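Local coordinates for peptidoglycan glycosyltransferase (Atopobium parvulum, PDB 4OVD), which belongs to the bacterial penicillin-binding proteins and combines a penicillin-binding protein dimerisation domain with the large penicillin-binding domain that gives the family its name, at residues A[496-499]-A[500-503]; A[502-505]-A[506-510]; A[549-552]-A[553-557]; A[469-473]-A[474-478]; A[354-357]-A[358-361]. One frame throughout, in Å; residues are numbered along the deposited sequence.

Contact 1: residues A[496-499]-A[500-503]; sequences QVVE and ETGS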
loop_
_atom_site.group_PDB
_atom_site.type_symbol
_atom_site.label_atom_id
_atom_site.label_comp_id
_atom_site.label_asym_id
_atom_site.label_seq_id
_atom_site.Cartn_x
_atom_site.Cartn_y
_atom_site.Cartn_z
ATOM N N GLN A 496 14.331 6.751 -1.788
ATOM C CA GLN A 496 13.707 8.039 -1.782
ATOM C C GLN A 496 14.028 8.749 -3.119
ATOM O O GLN A 496 15.052 8.536 -3.763
ATOM C CB GLN A 496 14.218 8.878 -0.624
ATOM C CG GLN A 496 13.689 8.269 0.650
ATOM C CD GLN A 496 13.593 9.262 1.746
ATOM O OE1 GLN A 496 14.561 9.996 2.037
ATOM N NE2 GLN A 496 12.406 9.325 2.354
ATOM N N VAL A 497 13.134 9.597 -3.538
ATOM C CA VAL A 497 13.325 10.303 -4.826
ATOM C C VAL A 497 12.925 11.743 -4.733
ATOM O O VAL A 497 12.289 12.138 -3.767
ATOM C CB VAL A 497 12.444 9.650 -5.920
ATOM C CG1 VAL A 497 12.772 8.162 -6.042
ATOM C CG2 VAL A 497 10.961 9.850 -5.689
ATOM N N VAL A 498 13.320 12.544 -5.724
ATOM C CA VAL A 498 12.901 13.922 -5.822
ATOM C C VAL A 498 11.428 13.761 -6.208
ATOM O O VAL A 498 11.119 13.165 -7.270
ATOM C CB VAL A 498 13.676 14.637 -6.912
ATOM C CG1 VAL A 498 13.119 16.025 -7.143
ATOM C CG2 VAL A 498 15.156 14.632 -6.546
ATOM N N GLU A 499 10.530 14.293 -5.378
ATOM C CA GLU A 499 9.103 14.060 -5.544
ATOM C C GLU A 499 8.475 14.418 -6.901
ATOM O O GLU A 499 7.697 13.655 -7.430
ATOM C CB GLU A 499 8.309 14.692 -4.397
ATOM C CG GLU A 499 8.309 16.192 -4.335
ATOM C CD GLU A 499 7.499 16.727 -3.159
ATOM O OE1 GLU A 499 6.323 16.295 -2.993
ATOM O OE2 GLU A 499 8.042 17.599 -2.424
ATOM N N GLU A 500 8.874 15.520 -7.488
ATOM C CA GLU A 500 8.257 15.897 -8.731
ATOM C C GLU A 500 8.880 15.261 -9.961
ATOM O O GLU A 500 8.298 15.389 -11.015
ATOM C CB GLU A 500 8.200 17.431 -8.842
ATOM C CG GLU A 500 7.408 18.144 -7.714
ATOM C CD GLU A 500 5.896 17.725 -7.550
ATOM O OE1 GLU A 500 5.249 17.243 -8.509
ATOM O OE2 GLU A 500 5.313 17.924 -6.443
ATOM N N THR A 501 10.022 14.555 -9.824
ATOM C CA THR A 501 10.668 13.924 -10.989
ATOM C C THR A 501 10.838 12.405 -10.921
ATOM O O THR A 501 10.994 11.747 -11.942
ATOM C CB THR A 501 12.094 14.491 -11.222
ATOM O OG1 THR A 501 12.956 13.995 -10.197
ATOM C CG2 THR A 501 12.090 15.985 -11.212
ATOM N N GLY A 502 10.735 11.824 -9.734
ATOM C CA GLY A 502 10.987 10.430 -9.573
ATOM C C GLY A 502 12.454 9.991 -9.618
ATOM O O GLY A 502 12.713 8.826 -9.515
ATOM N N SER A 503 13.410 10.887 -9.755
ATOM C CA SER A 503 14.835 10.512 -9.786
ATOM C C SER A 503 15.527 10.803 -8.443
ATOM O O SER A 503 14.908 11.332 -7.568
ATOM C CB SER A 503 15.560 11.345 -10.866
ATOM O OG SER A 503 14.813 11.274 -12.071
#
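A tight chain reversal, in which four residues, Glu499 to Gly502, bridge Val498 and Ser503, shapes the first half of the loop between strands 487-495 and 510-518. Its mouth is closed by one almost straight bond, Val498 N to Ser503 O at 2.7 Å with 172° at the hydrogen. Inside the bend, Val498 O collects two amides. Gly502 N comes almost head-on to the C=O bond at 2.8 Å, while Thr501 N, 3.1 Å from Val498 O, stands above the plane of that carbonyl. Gly502 fits the closing corner because its positive phi costs a residue without CB little. Thr501 forms an ST turn: OG1 lies between its own backbone N and carbonyl carbon (chi1 72°), and in that place it accepts the N-H of Ser503 at 3.2 Å. The same oxygen presses on the flank of Val498, whose CB is 3.4 Å from Thr501 OG1. Glu499 and Glu500 run side by side, their carboxylate planes within 21° of parallel, with Glu499 OE1 3.9 Å from Glu500 OE2. Solvent at this exposed tip can probably screen the two like charges. On the inner side, Val497 turns its methyls toward Gly502, with CG1 3.5 Å from Gly502 O, and also packs on Ile290, Glu292 and Tyr504. Gln496 pairs through its backbone with Gly509, so the reversal projects from the ends of two adjacent strands, of which 487-495 lies at the edge of the five-stranded antiparallel sheet.

Contact 2: residues A[502-505]-A[506-510]; sequences GSYG and ENSGF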
loop_
_atom_site.group_PDB
_atom_site.type_symbol
_atom_site.label_atom_id
_atom_site.label_comp_id
_atom_site.label_asym_id
_atom_site.label_seq_id
_atom_site.Cartn_x
_atom_site.Cartn_y
_atom_site.Cartn_z
ATOM N N GLY A 502 10.735 11.824 -9.734
ATOM C CA GLY A 502 10.987 10.430 -9.573
ATOM C C GLY A 502 12.454 9.991 -9.618
ATOM O O GLY A 502 12.713 8.826 -9.515
ATOM N N SER A 503 13.410 10.887 -9.755
ATOM C CA SER A 503 14.835 10.512 -9.786
ATOM C C SER A 503 15.527 10.803 -8.443
ATOM O O SER A 503 14.908 11.332 -7.568
ATOM C CB SER A 503 15.560 11.345 -10.866
ATOM O OG SER A 503 14.813 11.274 -12.071
ATOM N N TYR A 504 16.841 10.568 -8.338
ATOM C CA TYR A 504 17.559 10.786 -7.097
ATOM C C TYR A 504 19.019 10.722 -7.262
ATOM O O TYR A 504 19.511 10.330 -8.297
ATOM C CB TYR A 504 17.177 9.739 -6.075
ATOM C CG TYR A 504 17.394 8.295 -6.514
ATOM C CD1 TYR A 504 16.409 7.615 -7.201
ATOM C CD2 TYR A 504 18.573 7.611 -6.190
ATOM C CE1 TYR A 504 16.582 6.298 -7.606
ATOM C CE2 TYR A 504 18.745 6.296 -6.548
ATOM C CZ TYR A 504 17.745 5.645 -7.252
ATOM O OH TYR A 504 17.902 4.344 -7.602
ATOM N N GLY A 505 19.720 11.216 -6.251
ATOM C CA GLY A 505 21.147 11.232 -6.273
ATOM C C GLY A 505 21.759 10.231 -5.320
ATOM O O GLY A 505 21.084 9.395 -4.700
ATOM N N GLU A 506 23.053 10.410 -5.145
ATOM C CA GLU A 506 23.886 9.540 -4.324
ATOM C C GLU A 506 23.431 9.421 -2.879
ATOM O O GLU A 506 23.577 8.370 -2.284
ATOM C CB GLU A 506 25.335 10.085 -4.344
ATOM C CG GLU A 506 26.380 9.121 -3.803
ATOM C CD GLU A 506 26.527 7.886 -4.678
ATOM O OE1 GLU A 506 27.194 6.922 -4.235
ATOM O OE2 GLU A 506 25.972 7.871 -5.805
ATOM N N ASN A 507 22.878 10.478 -2.309
ATOM C CA ASN A 507 22.492 10.415 -0.896
ATOM C C ASN A 507 21.054 10.073 -0.592
ATOM O O ASN A 507 20.564 10.301 0.512
ATOM C CB ASN A 507 22.936 11.703 -0.180
ATOM C CG ASN A 507 24.446 11.825 -0.140
ATOM O OD1 ASN A 507 25.002 12.774 -0.662
ATOM N ND2 ASN A 507 25.120 10.791 0.372
ATOM N N SER A 508 20.388 9.477 -1.567
ATOM C CA SER A 508 18.991 9.112 -1.388
ATOM C C SER A 508 18.935 8.052 -0.282
ATOM O O SER A 508 19.664 7.060 -0.359
ATOM C CB SER A 508 18.439 8.479 -2.667
ATOM O OG SER A 508 17.136 8.004 -2.440
ATOM N N GLY A 509 18.044 8.232 0.683
ATOM C CA GLY A 509 17.851 7.238 1.728
ATOM C C GLY A 509 17.168 5.988 1.156
ATOM O O GLY A 509 16.403 6.097 0.110
ATOM N N PHE A 510 17.496 4.820 1.769
ATOM C CA PHE A 510 16.816 3.544 1.405
ATOM C C PHE A 510 15.502 3.352 2.112
ATOM O O PHE A 510 15.309 3.691 3.296
ATOM C CB PHE A 510 17.668 2.315 1.710
ATOM C CG PHE A 510 19.030 2.366 1.115
ATOM C CD1 PHE A 510 19.266 1.900 -0.169
ATOM C CD2 PHE A 510 20.097 2.901 1.843
ATOM C CE1 PHE A 510 20.548 1.959 -0.714
ATOM C CE2 PHE A 510 21.376 2.975 1.298
ATOM C CZ PHE A 510 21.595 2.497 0.014
#
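Tyr504 and Ser508 meet where the loop folds back on itself: the CB of Ser508 approaches the tyrosine ring obliquely, 3.6 Å from Tyr504 CD2. Tyr504 CB already points to the serine and lies 3.8 Å from Ser508 CB; with CG between the backbone N and the carbonyl carbon (chi1 57°), the CD2 side of the ring also comes against Ser508 CB. The far end of the ring serves another partner, as its OH is hydrogen-bonded to Glu292. Ser508 also divides its roles. Its methylene lies against the aromatic ring, while OG, set opposite the backbone N by a chi1 of 174°, engages Gln496 O and the side chain of Gln495. A small hydroxyl residue suits this place, offering a slim carbon to the ring and a polar end to the strand behind it.

The backbone brings the two side chains together. Ser508 N donates to Gly505 O at 3.2 Å, with 154° at the hydrogen, and the donor stands well above the carbonyl plane. Ser508 CB adds a contact of 3.5 Å to Gly505 O. Gly505 leads into the bend, and its carbonyl oxygen thus meets both the amide and the CB of Ser508. Glu506 and Asn507 occupy the two corners; their side chains both start out away from segment 502-505, and both residues are exposed. Gly509 and Phe510 then carry the chain into strand 510-518. The whole is a type I beta turn, Gly505 to Ser508, of the kind that reverses the chain in loops joining neighbouring antiparallel strands.

Contact 3: residues A[549-552]-A[553-557]; sequences FAKD and AATRL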
loop_
_atom_site.group_PDB
_atom_site.type_symbol
_atom_site.label_atom_id
_atom_site.label_comp_id
_atom_site.label_asym_id
_atom_site.label_seq_id
_atom_site.Cartn_x
_atom_site.Cartn_y
_atom_site.Cartn_z
ATOM N N PHE A 549 2.895 -7.175 13.704
ATOM C CA PHE A 549 1.665 -6.548 13.418
ATOM C C PHE A 549 0.649 -7.456 12.661
ATOM O O PHE A 549 -0.565 -7.437 12.908
ATOM C CB PHE A 549 1.901 -5.228 12.676
ATOM C CG PHE A 549 0.652 -4.568 12.301
ATOM C CD1 PHE A 549 -0.097 -3.909 13.249
ATOM C CD2 PHE A 549 0.201 -4.608 10.991
ATOM C CE1 PHE A 549 -1.295 -3.314 12.919
ATOM C CE2 PHE A 549 -0.994 -4.038 10.654
ATOM C CZ PHE A 549 -1.742 -3.376 11.618
ATOM N N ALA A 550 1.123 -8.249 11.747
ATOM C CA ALA A 550 0.199 -9.101 10.991
ATOM C C ALA A 550 -0.448 -10.157 11.903
ATOM O O ALA A 550 -1.602 -10.514 11.702
ATOM C CB ALA A 550 0.892 -9.745 9.822
ATOM N N LYS A 551 0.297 -10.577 12.918
ATOM C CA LYS A 551 -0.150 -11.540 13.943
ATOM C C LYS A 551 -1.300 -10.894 14.679
ATOM O O LYS A 551 -2.406 -11.462 14.735
ATOM C CB LYS A 551 1.038 -11.839 14.875
ATOM C CG LYS A 551 0.768 -12.566 16.165
ATOM C CD LYS A 551 0.133 -13.899 15.909
ATOM C CE LYS A 551 0.050 -14.657 17.232
ATOM N NZ LYS A 551 -0.751 -15.892 17.081
ATOM N N ASP A 552 -1.056 -9.682 15.199
ATOM C CA ASP A 552 -2.107 -8.911 15.876
ATOM C C ASP A 552 -3.267 -8.649 14.951
ATOM O O ASP A 552 -4.383 -8.640 15.392
ATOM C CB ASP A 552 -1.597 -7.559 16.360
ATOM C CG ASP A 552 -0.551 -7.690 17.436
ATOM O OD1 ASP A 552 -0.289 -8.830 17.873
ATOM O OD2 ASP A 552 0.023 -6.655 17.815
ATOM N N ALA A 553 -3.026 -8.382 13.673
ATOM C CA ALA A 553 -4.159 -8.167 12.793
ATOM C C ALA A 553 -4.948 -9.481 12.696
ATOM O O ALA A 553 -6.172 -9.467 12.731
ATOM C CB ALA A 553 -3.704 -7.722 11.407
ATOM N N ALA A 554 -4.256 -10.613 12.544
ATOM C CA ALA A 554 -4.932 -11.910 12.447
ATOM C C ALA A 554 -5.678 -12.317 13.722
ATOM O O ALA A 554 -6.737 -12.934 13.654
ATOM C CB ALA A 554 -3.936 -12.983 12.071
ATOM N N THR A 555 -5.173 -11.972 14.897
ATOM C CA THR A 555 -5.895 -12.399 16.086
ATOM C C THR A 555 -7.189 -11.543 16.121
ATOM O O THR A 555 -8.307 -12.056 16.138
ATOM C CB THR A 555 -5.088 -12.237 17.397
ATOM O OG1 THR A 555 -5.109 -10.873 17.830
ATOM C CG2 THR A 555 -3.657 -12.715 17.246
ATOM N N ARG A 556 -7.017 -10.230 16.096
ATOM C CA ARG A 556 -8.116 -9.301 16.088
ATOM C C ARG A 556 -9.198 -9.678 15.079
ATOM O O ARG A 556 -10.356 -9.419 15.312
ATOM C CB ARG A 556 -7.590 -7.900 15.756
ATOM C CG ARG A 556 -8.592 -6.764 15.885
ATOM C CD ARG A 556 -8.947 -6.456 17.342
ATOM N NE ARG A 556 -9.865 -5.314 17.412
ATOM C CZ ARG A 556 -11.168 -5.367 17.691
ATOM N NH1 ARG A 556 -11.764 -6.501 18.019
ATOM N NH2 ARG A 556 -11.881 -4.252 17.689
ATOM N N LEU A 557 -8.834 -10.268 13.949
ATOM C CA LEU A 557 -9.842 -10.619 12.965
ATOM C C LEU A 557 -10.233 -12.096 13.054
ATOM O O LEU A 557 -9.894 -12.796 14.030
ATOM C CB LEU A 557 -9.349 -10.246 11.573
ATOM C CG LEU A 557 -8.933 -8.787 11.364
ATOM C CD1 LEU A 557 -8.326 -8.621 9.986
ATOM C CD2 LEU A 557 -10.087 -7.822 11.553
#
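Phe549 and Ala553 begin a ladder of backbone hydrogen bonds that runs through the last turns of helix 542-556: Ala553 N gives its hydrogen to Phe549 O at 2.7 Å. The next rungs follow the same i to i+4 rule, Ala554 N to Ala550 O at 2.8 Å and Thr555 N to Lys551 O, also 2.8 Å. The fourth is longer, with Arg556 N 3.2 Å from Asp552 O, and that carbonyl receives a second, weak bond from Thr555 OG1 at 3.4 Å. Thr555 can make it because OG1 is placed between its own N and carbonyl carbon (chi1 79°), directed back along the helix. Its methyl CG2 meanwhile rests 3.1 Å from Lys551 O. Across from that methyl, the lysine chain bends at chi2 and crosses the threonine at about a right angle, its CE 4.2 Å from Thr555 CG2.

Ala553 O still accepts from Leu557 N, although Leu557 has already left helical backbone angles, so the helix is bonded up to its final residue. The charged ends of Asp552 and Arg556 find their partners elsewhere: Asp552 OD2 takes a hydrogen from Gln234 NE2 on helix 225-242, and Arg556 forms a salt bridge with Asp224. Phe549, Ala550 and Ala553, by contrast, face the sheet, touching strand 525-532. Small alanines let the helix lie close there, and the phenylalanine fills the space toward helix 225-242. The chemistry is thus divided: backbone bonds maintain the helix itself, apolar side chains seat it on the sheet, and the charged groups of Asp552 and Arg556 link its terminal turn to the region around helix 225-242.

Contact 4: residues A[469-473]-A[474-478]; sequences TTVVK and EGTGV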
loop_
_atom_site.group_PDB
_atom_site.type_symbol
_atom_site.label_atom_id
_atom_site.label_comp_id
_atom_site.label_asym_id
_atom_site.label_seq_id
_atom_site.Cartn_x
_atom_site.Cartn_y
_atom_site.Cartn_z
ATOM N N THR A 469 5.973 -17.750 -0.878
ATOM C CA THR A 469 6.065 -18.569 0.306
ATOM C C THR A 469 7.533 -19.007 0.543
ATOM O O THR A 469 7.975 -19.040 1.691
ATOM C CB THR A 469 5.134 -19.783 0.187
ATOM O OG1 THR A 469 3.819 -19.253 0.011
ATOM C CG2 THR A 469 5.179 -20.691 1.442
ATOM N N THR A 470 8.270 -19.304 -0.531
ATOM C CA THR A 470 9.689 -19.688 -0.470
ATOM C C THR A 470 10.478 -18.535 0.073
ATOM O O THR A 470 11.395 -18.746 0.849
ATOM C CB THR A 470 10.214 -20.024 -1.876
ATOM O OG1 THR A 470 9.600 -21.237 -2.302
ATOM C CG2 THR A 470 11.679 -20.279 -1.906
ATOM N N VAL A 471 10.095 -17.326 -0.280
ATOM C CA VAL A 471 10.792 -16.125 0.205
ATOM C C VAL A 471 10.781 -16.089 1.731
ATOM O O VAL A 471 11.753 -15.721 2.359
ATOM C CB VAL A 471 10.180 -14.794 -0.318
ATOM C CG1 VAL A 471 10.804 -13.547 0.386
ATOM C CG2 VAL A 471 10.430 -14.684 -1.841
ATOM N N VAL A 472 9.650 -16.426 2.303
ATOM C CA VAL A 472 9.456 -16.326 3.713
ATOM C C VAL A 472 9.961 -17.570 4.403
ATOM O O VAL A 472 10.437 -17.505 5.509
ATOM C CB VAL A 472 7.981 -16.054 4.047
ATOM C CG1 VAL A 472 7.744 -16.125 5.517
ATOM C CG2 VAL A 472 7.593 -14.658 3.607
ATOM N N LYS A 473 9.791 -18.718 3.786
ATOM C CA LYS A 473 10.275 -19.914 4.437
ATOM C C LYS A 473 11.757 -20.125 4.324
ATOM O O LYS A 473 12.417 -20.649 5.275
ATOM C CB LYS A 473 9.553 -21.151 3.871
ATOM C CG LYS A 473 8.156 -21.361 4.471
ATOM C CD LYS A 473 7.610 -22.734 4.080
ATOM C CE LYS A 473 6.351 -23.117 4.868
ATOM N NZ LYS A 473 5.215 -22.149 4.744
ATOM N N GLU A 474 12.292 -19.800 3.149
ATOM C CA GLU A 474 13.661 -20.094 2.847
ATOM C C GLU A 474 14.507 -18.962 2.448
ATOM O O GLU A 474 15.663 -19.194 2.161
ATOM C CB GLU A 474 13.667 -21.123 1.669
ATOM C CG GLU A 474 12.919 -22.383 2.091
ATOM C CD GLU A 474 12.646 -23.430 1.032
ATOM O OE1 GLU A 474 12.818 -23.242 -0.229
ATOM O OE2 GLU A 474 12.191 -24.486 1.538
ATOM N N GLY A 475 13.980 -17.735 2.435
ATOM C CA GLY A 475 14.780 -16.625 1.980
ATOM C C GLY A 475 14.830 -15.422 2.869
ATOM O O GLY A 475 14.788 -15.520 4.090
ATOM N N THR A 476 14.806 -14.253 2.238
ATOM C CA THR A 476 15.016 -13.024 2.957
ATOM C C THR A 476 13.874 -12.629 3.800
ATOM O O THR A 476 13.941 -11.645 4.534
ATOM C CB THR A 476 15.252 -11.882 1.955
ATOM O OG1 THR A 476 14.103 -11.773 1.107
ATOM C CG2 THR A 476 16.494 -12.160 1.099
ATOM N N GLY A 477 12.757 -13.301 3.637
ATOM C CA GLY A 477 11.594 -12.932 4.395
ATOM C C GLY A 477 11.384 -13.793 5.618
ATOM O O GLY A 477 10.357 -13.711 6.242
ATOM N N VAL A 478 12.375 -14.576 5.991
ATOM C CA VAL A 478 12.203 -15.519 7.086
ATOM C C VAL A 478 11.746 -14.902 8.403
ATOM O O VAL A 478 10.867 -15.469 9.049
ATOM C CB VAL A 478 13.464 -16.456 7.185
ATOM C CG1 VAL A 478 14.710 -15.711 7.702
ATOM C CG2 VAL A 478 13.184 -17.651 8.028
#
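Glu474 folds back over Thr470 at the end of helix 458-474. From the backbone outward, its CB lies 3.4 Å from Thr470 O, the carbonyl that its own N-H binds at 2.7 Å. CG, opposite the carbonyl carbon (chi1 -60°), passes 3.4 Å from Lys473 C. Beyond it the chain is extended, and at the tip OE1 comes to 3.6 Å from Thr470 CG2, the two side chains crossing at a slant. A long acidic residue suits this exposed position, while the threonine below presents its methyl here and its hydroxyl to Arg345.

Past the last turn of the helix, Val471 O receives both Gly477 N, at 2.9 Å and from above the carbonyl plane, and a weak bond from Gly475 N. Gly477 sits between Val471 CG1 and Val472 CG2, where the lack of a side chain allows close passage. Val478 adds a CA-H...O contact of 3.1 Å to Val472 O. Thr476 OG1 touches Val471 CG1 and is hydrogen-bonded to Thr491, in a Lys-Thr-Gly sequence that fits the KTG motif of penicillin-binding proteins; a calcium ion lies about 5 Å from the Thr476 side chain. The arrangement is a helix C-terminus running straight into a type I beta turn, Gly475 to Val478, on the way to strand 487-495.

Contact 5: residues A[354-357]-A[358-361]; sequences VGMA and FLET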
loop_
_atom_site.group_PDB
_atom_site.type_symbol
_atom_site.label_atom_id
_atom_site.label_comp_id
_atom_site.label_asym_id
_atom_site.label_seq_id
_atom_site.Cartn_x
_atom_site.Cartn_y
_atom_site.Cartn_z
ATOM N N VAL A 354 20.152 -9.052 -10.813
ATOM C CA VAL A 354 20.676 -9.524 -12.069
ATOM C C VAL A 354 19.732 -10.505 -12.767
ATOM O O VAL A 354 19.482 -10.404 -13.952
ATOM C CB VAL A 354 22.048 -10.177 -11.909
ATOM C CG1 VAL A 354 22.541 -10.687 -13.264
ATOM C CG2 VAL A 354 23.068 -9.147 -11.421
ATOM N N GLY A 355 19.173 -11.416 -12.000
ATOM C CA GLY A 355 18.264 -12.435 -12.553
ATOM C C GLY A 355 17.024 -11.746 -13.110
ATOM O O GLY A 355 16.549 -12.127 -14.193
HETATM N N MSE A 356 16.463 -10.774 -12.363
HETATM C CA MSE A 356 15.289 -10.040 -12.850
HETATM C C MSE A 356 15.549 -9.313 -14.147
HETATM O O MSE A 356 14.772 -9.381 -15.143
HETATM C CB MSE A 356 14.864 -9.040 -11.807
HETATM C CG MSE A 356 14.178 -9.576 -10.588
HETATM SE SE MSE A 356 12.630 -10.701 -10.933
HETATM C CE MSE A 356 13.325 -12.413 -10.566
ATOM N N ALA A 357 16.695 -8.675 -14.223
ATOM C CA ALA A 357 17.007 -7.916 -15.470
ATOM C C ALA A 357 17.214 -8.908 -16.601
ATOM O O ALA A 357 16.951 -8.603 -17.749
ATOM C CB ALA A 357 18.260 -7.102 -15.297
ATOM N N PHE A 358 17.802 -10.050 -16.302
ATOM C CA PHE A 358 17.993 -11.064 -17.302
ATOM C C PHE A 358 16.629 -11.530 -17.814
ATOM O O PHE A 358 16.372 -11.610 -19.050
ATOM C CB PHE A 358 18.751 -12.244 -16.715
ATOM C CG PHE A 358 18.783 -13.427 -17.609
ATOM C CD1 PHE A 358 17.765 -14.375 -17.544
ATOM C CD2 PHE A 358 19.852 -13.649 -18.469
ATOM C CE1 PHE A 358 17.770 -15.487 -18.372
ATOM C CE2 PHE A 358 19.860 -14.775 -19.287
ATOM C CZ PHE A 358 18.791 -15.682 -19.254
ATOM N N LEU A 359 15.719 -11.764 -16.878
ATOM C CA LEU A 359 14.395 -12.269 -17.288
ATOM C C LEU A 359 13.708 -11.287 -18.185
ATOM O O LEU A 359 13.203 -11.634 -19.249
ATOM C CB LEU A 359 13.529 -12.576 -16.084
ATOM C CG LEU A 359 13.925 -13.771 -15.208
ATOM C CD1 LEU A 359 12.932 -13.842 -14.079
ATOM C CD2 LEU A 359 13.916 -15.057 -16.028
ATOM N N GLU A 360 13.717 -10.031 -17.800
ATOM C CA GLU A 360 13.034 -9.015 -18.614
ATOM C C GLU A 360 13.707 -8.814 -19.915
ATOM O O GLU A 360 13.027 -8.592 -20.902
ATOM C CB GLU A 360 12.948 -7.667 -17.886
ATOM C CG GLU A 360 12.007 -6.616 -18.487
ATOM C CD GLU A 360 12.501 -5.971 -19.758
ATOM O OE1 GLU A 360 13.729 -5.868 -19.923
ATOM O OE2 GLU A 360 11.637 -5.489 -20.537
ATOM N N THR A 361 15.030 -8.801 -19.937
ATOM C CA THR A 361 15.679 -8.480 -21.203
ATOM C C THR A 361 15.741 -9.651 -22.172
ATOM O O THR A 361 15.601 -9.449 -23.330
ATOM C CB THR A 361 17.105 -7.904 -21.030
ATOM O OG1 THR A 361 17.893 -8.851 -20.345
ATOM C CG2 THR A 361 17.109 -6.570 -20.239
#
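Val354 O and Phe358 N, 2.9 Å apart, open a regular run of i to i+4 hydrogen bonds in helix 353-364. Leu359 N reaches Gly355 O at 2.8 Å, and Glu360 N meets Met356 O at 2.9 Å; a wider pi-type turn sets in at 359-361. The helix starts beside Ser352, within a Ser-Ser-Asn sequence that fits the SxN motif of penicillin-binding proteins. Selenomethionine Met356 and Leu359 lie side by side, pointing the same way, with Met356 CE 3.8 Å from Leu359 CD1. The selenomethionine bends at chi2 and chi3 and packs against Lys298 of helix 298-307, the last residue of a Ser-Val-Phe-Lys sequence consistent with the family's SxxK motif. Apolar side chains suit this buried place between the helices. Phe358, its CG opposite the backbone N (chi1 170°), turns a ring edge to Gly355 O and meets the ring of Phe317 farther out. Small Ala357 packs against Leu323 and Val325 of strand 322-325. Its carbonyl oxygen holds two donors, Thr361 N at 2.9 Å and Thr361 OG1 at 2.8 Å from Ala357 O, arriving from opposite faces of the carbonyl plane.

Contacts 1 and 2 are surface neighbours in one loop: they share Gly502 and Ser503, and Val497 CG1 lies 3.9 Å from Tyr504 CD1 between them. Both rely on turn hydrogen bonds, with acidic side chains at the exposed bends. Contact 5 is buried and largely apolar; contacts 3 and 4 are partly buried, and each lies at a helix end. Contact 3 stays helical almost throughout, whereas contact 4 passes from helix into turn and leads toward strand 487-495, from whose other end contact 1 departs. Contacts 4 and 5 approach within about 9 Å, nearest atoms, while contacts 1 and 3 sit on opposite sides of the chain's centre.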